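Local coordinates for mannosyl-glycoprotein endo-beta-N-acetylglucosamidase-like domain-containing protein (Pseudomonas protegens, PDB 4KT3), which is a type VI secretion effector that acts as a peptidoglycan glycoside hydrolase and is bound by its cognate immunity protein, at the interface of chains A and B. Coordinates in Å, arbitrary orientation; residue numbers count along the deposited sequence, not the author numbering. Chains: chain A, Uncharacterized protein; chain B, Putative lipoprotein.

The interface of chains A and B. Residues chain A 147-151, 160; chain B 69, 74, 76-78.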
ATOM      1  N   TYR A 147     -14.275   2.274 -10.628  1.00 18.92           N
ATOM      2  CA  TYR A 147     -13.558   2.629  -9.412  1.00 17.23           C
ATOM      3  C   TYR A 147     -12.067   2.831  -9.714  1.00 16.31           C
ATOM      4  O   TYR A 147     -11.465   3.844  -9.327  1.00 16.61           O
ATOM      5  CB  TYR A 147     -13.744   1.529  -8.359  1.00 15.17           C
ATOM      6  CG  TYR A 147     -12.966   1.760  -7.077  1.00 16.50           C
ATOM      7  CD1 TYR A 147     -11.719   1.186  -6.880  1.00 14.47           C
ATOM      8  CD2 TYR A 147     -13.479   2.557  -6.074  1.00 13.57           C
ATOM      9  CE1 TYR A 147     -11.013   1.393  -5.688  1.00 11.93           C
ATOM     10  CE2 TYR A 147     -12.783   2.781  -4.897  1.00 11.98           C
ATOM     11  CZ  TYR A 147     -11.562   2.189  -4.705  1.00 11.65           C
ATOM     12  OH  TYR A 147     -10.858   2.403  -3.543  1.00 12.02           O
ATOM     13  N   ASN A 148     -11.477   1.844 -10.377  1.00 17.75           N
ATOM     14  CA  ASN A 148     -10.134   1.962 -10.937  1.00 17.94           C
ATOM     15  C   ASN A 148     -10.248   1.497 -12.373  1.00 15.47           C
ATOM     16  O   ASN A 148     -11.083   0.646 -12.677  1.00 19.02           O
ATOM     17  CB  ASN A 148      -9.126   1.038 -10.234  1.00 16.87           C
ATOM     18  CG  ASN A 148      -8.674   1.535  -8.874  1.00 16.80           C
ATOM     19  OD1 ASN A 148      -8.921   2.664  -8.448  1.00 19.52           O
ATOM     20  ND2 ASN A 148      -7.971   0.680  -8.213  1.00 16.45           N
ATOM     21  N   THR A 149      -9.392   2.011 -13.243  1.00 18.77           N
ATOM     22  CA  THR A 149      -9.403   1.579 -14.636  1.00 21.59           C
ATOM     23  C   THR A 149      -8.654   0.252 -14.789  1.00 22.45           C
ATOM     24  O   THR A 149      -8.952  -0.551 -15.684  1.00 26.69           O
ATOM     25  CB  THR A 149      -8.815   2.655 -15.563  1.00 27.74           C
ATOM     26  OG1 THR A 149      -7.486   2.977 -15.146  1.00 34.42           O
ATOM     27  CG2 THR A 149      -9.663   3.895 -15.489  1.00 30.73           C
ATOM     28  N   GLY A 150      -7.677   0.040 -13.908  1.00 27.76           N
ATOM     29  CA  GLY A 150      -6.995  -1.232 -13.782  1.00 34.34           C
ATOM     30  C   GLY A 150      -6.450  -1.730 -15.095  1.00 43.12           C
ATOM     31  O   GLY A 150      -6.481  -2.929 -15.366  1.00 47.19           O
ATOM     32  N   ASN A 151      -5.939  -0.811 -15.905  1.00 38.20           N
ATOM     33  CA  ASN A 151      -5.535  -1.134 -17.260  1.00 47.58           C
ATOM     34  C   ASN A 151      -5.412   0.136 -18.086  1.00 49.89           C
ATOM     35  O   ASN A 151      -6.422   0.665 -18.564  1.00 49.44           O
ATOM     36  CB  ASN A 151      -6.567  -2.058 -17.905  1.00 50.20           C
ATOM     37  N   PHE A 160      -4.047  -6.490 -11.963  1.00 27.74           N
ATOM     38  CA  PHE A 160      -4.757  -5.769 -10.916  1.00 22.72           C
ATOM     39  C   PHE A 160      -5.579  -6.712 -10.037  1.00 24.29           C
ATOM     40  O   PHE A 160      -5.521  -6.640  -8.801  1.00 19.96           O
ATOM     41  CB  PHE A 160      -5.673  -4.701 -11.524  1.00 25.98           C
ATOM     42  CG  PHE A 160      -6.559  -4.035 -10.521  1.00 25.54           C
ATOM     43  CD1 PHE A 160      -7.869  -4.472 -10.326  1.00 22.99           C
ATOM     44  CD2 PHE A 160      -6.083  -2.986  -9.753  1.00 33.31           C
ATOM     45  CE1 PHE A 160      -8.682  -3.866  -9.388  1.00 23.60           C
ATOM     46  CE2 PHE A 160      -6.891  -2.381  -8.814  1.00 31.18           C
ATOM     47  CZ  PHE A 160      -8.197  -2.819  -8.633  1.00 29.41           C
TER
ATOM     48  N   TYR B  69      -1.482   5.777  -8.880  1.00 18.53           N
ATOM     49  CA  TYR B  69      -1.903   6.333 -10.136  1.00 18.78           C
ATOM     50  C   TYR B  69      -3.295   6.937 -10.001  1.00 15.85           C
ATOM     51  O   TYR B  69      -4.224   6.247  -9.588  1.00 16.43           O
ATOM     52  CB  TYR B  69      -1.923   5.200 -11.160  1.00 25.55           C
ATOM     53  CG  TYR B  69      -2.488   5.578 -12.498  1.00 27.05           C
ATOM     54  CD1 TYR B  69      -1.969   6.649 -13.197  1.00 33.22           C
ATOM     55  CD2 TYR B  69      -3.527   4.849 -13.072  1.00 28.08           C
ATOM     56  CE1 TYR B  69      -2.458   7.006 -14.425  1.00 30.53           C
ATOM     57  CE2 TYR B  69      -4.033   5.198 -14.310  1.00 26.63           C
ATOM     58  CZ  TYR B  69      -3.491   6.287 -14.985  1.00 27.59           C
ATOM     59  OH  TYR B  69      -3.954   6.677 -16.227  1.00 34.36           O
ATOM     60  N   ALA B  74     -11.268   7.311 -13.530  1.00 20.99           N
ATOM     61  CA  ALA B  74     -11.531   6.497 -12.350  1.00 19.10           C
ATOM     62  C   ALA B  74     -12.244   7.310 -11.278  1.00 20.45           C
ATOM     63  O   ALA B  74     -12.493   8.517 -11.441  1.00 21.90           O
ATOM     64  CB  ALA B  74     -10.240   5.913 -11.818  1.00 21.79           C
ATOM     65  N   ALA B  76     -11.260   6.657  -7.899  1.00 14.62           N
ATOM     66  CA  ALA B  76     -10.385   6.515  -6.734  1.00 13.92           C
ATOM     67  C   ALA B  76      -8.963   6.271  -7.204  1.00 11.72           C
ATOM     68  O   ALA B  76      -8.732   5.900  -8.354  1.00 14.27           O
ATOM     69  CB  ALA B  76     -10.851   5.342  -5.860  1.00 14.61           C
ATOM     70  N   THR B  77      -8.003   6.488  -6.315  1.00 12.50           N
ATOM     71  CA  THR B  77      -6.618   6.207  -6.638  1.00 13.02           C
ATOM     72  C   THR B  77      -6.433   4.712  -6.857  1.00 12.76           C
ATOM     73  O   THR B  77      -7.052   3.886  -6.187  1.00 13.92           O
ATOM     74  CB  THR B  77      -5.672   6.714  -5.536  1.00 12.54           C
ATOM     75  OG1 THR B  77      -6.006   8.069  -5.207  1.00 13.74           O
ATOM     76  CG2 THR B  77      -4.212   6.625  -5.962  1.00 15.16           C
ATOM     77  N   GLU B  78      -5.564   4.372  -7.797  1.00 13.24           N
ATOM     78  CA  GLU B  78      -5.215   2.990  -8.059  1.00 14.59           C
ATOM     79  C   GLU B  78      -3.790   2.765  -7.577  1.00 12.74           C
ATOM     80  O   GLU B  78      -2.888   3.521  -7.944  1.00 16.53           O
ATOM     81  CB  GLU B  78      -5.321   2.699  -9.559  1.00 16.49           C
ATOM     82  CG  GLU B  78      -4.918   1.302  -9.973  1.00 17.80           C
ATOM     83  CD  GLU B  78      -5.171   1.039 -11.459  1.00 19.67           C
ATOM     84  OE1 GLU B  78      -6.209   1.491 -11.981  1.00 18.14           O
ATOM     85  OE2 GLU B  78      -4.322   0.405 -12.123  1.00 23.54           O
TER
HETATM   86  O   HOH W   1      -7.487   3.881 -12.151  1.00 17.09           O
HETATM   87  O   HOH W   2      -4.982   1.463 -14.777  1.00 29.11           O
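The loop A:Tyr147 to A:Asn151, which follows helix 135-144 of the effector, meets B:Glu78 at the start of strand 78-86 and the loop before it, and the backbone N of A:Gly150, in a turn with positive phi, donates a hydrogen bond to the carboxylate oxygen B:Glu78 OE1 (2.8 Å). The effector belongs to the glucosaminidase family of glycoside hydrolases, and the partner is a Tgi2PP-type immunity protein, a putative lipoprotein. With CG anti to the backbone N (chi1 177°) and the chain extended beyond it, B:Glu78 reaches the effector loop. The A:Gly150 amide meets the syn side of OE1, tilted 33° from the carboxylate plane.

Two waters widen this grip. Water 1 sits 2.7 Å from B:Glu78 OE1 and also bonds the backbone N of A:Thr149, with an almost straight N-H approach, and its hydroxyl OG1. Water 2 lies 2.9 Å from B:Glu78 OE2 and 2.9 Å from A:Thr149 OG1, while a longer, weak contact joins it to OE1; it also bonds the backbone N of A:Asn151, a poorly ordered residue. The threonine hydroxyl can bridge both waters because OG1 stands between its own backbone N and carbonyl carbon (chi1 57°). The direct A:Gly150 N-H and the water-relayed amides may favour a charged carboxylate.

The amide of A:Asn148 crosses the aliphatic stem of B:Glu78 at a slant, A:Asn148 CG to B:Glu78 CB 3.6 Å. As modelled, A:Asn148 OD1 faces two carbonyl oxygens, B:Thr77 O and B:Ala76 O, each at 3.2 Å, making the amide orientation doubtful; a flip would probably point the NH2 at both. One residue before A:Asn148, the methyl CB of B:Ala76 sits over one face of the A:Tyr147 ring, 3.6 Å from its centroid and displaced towards the CE2-CZ rim, a CH-pi contact. The methyl of B:Ala74 packs nearby against A:Tyr147 O and the A:Asn148 backbone.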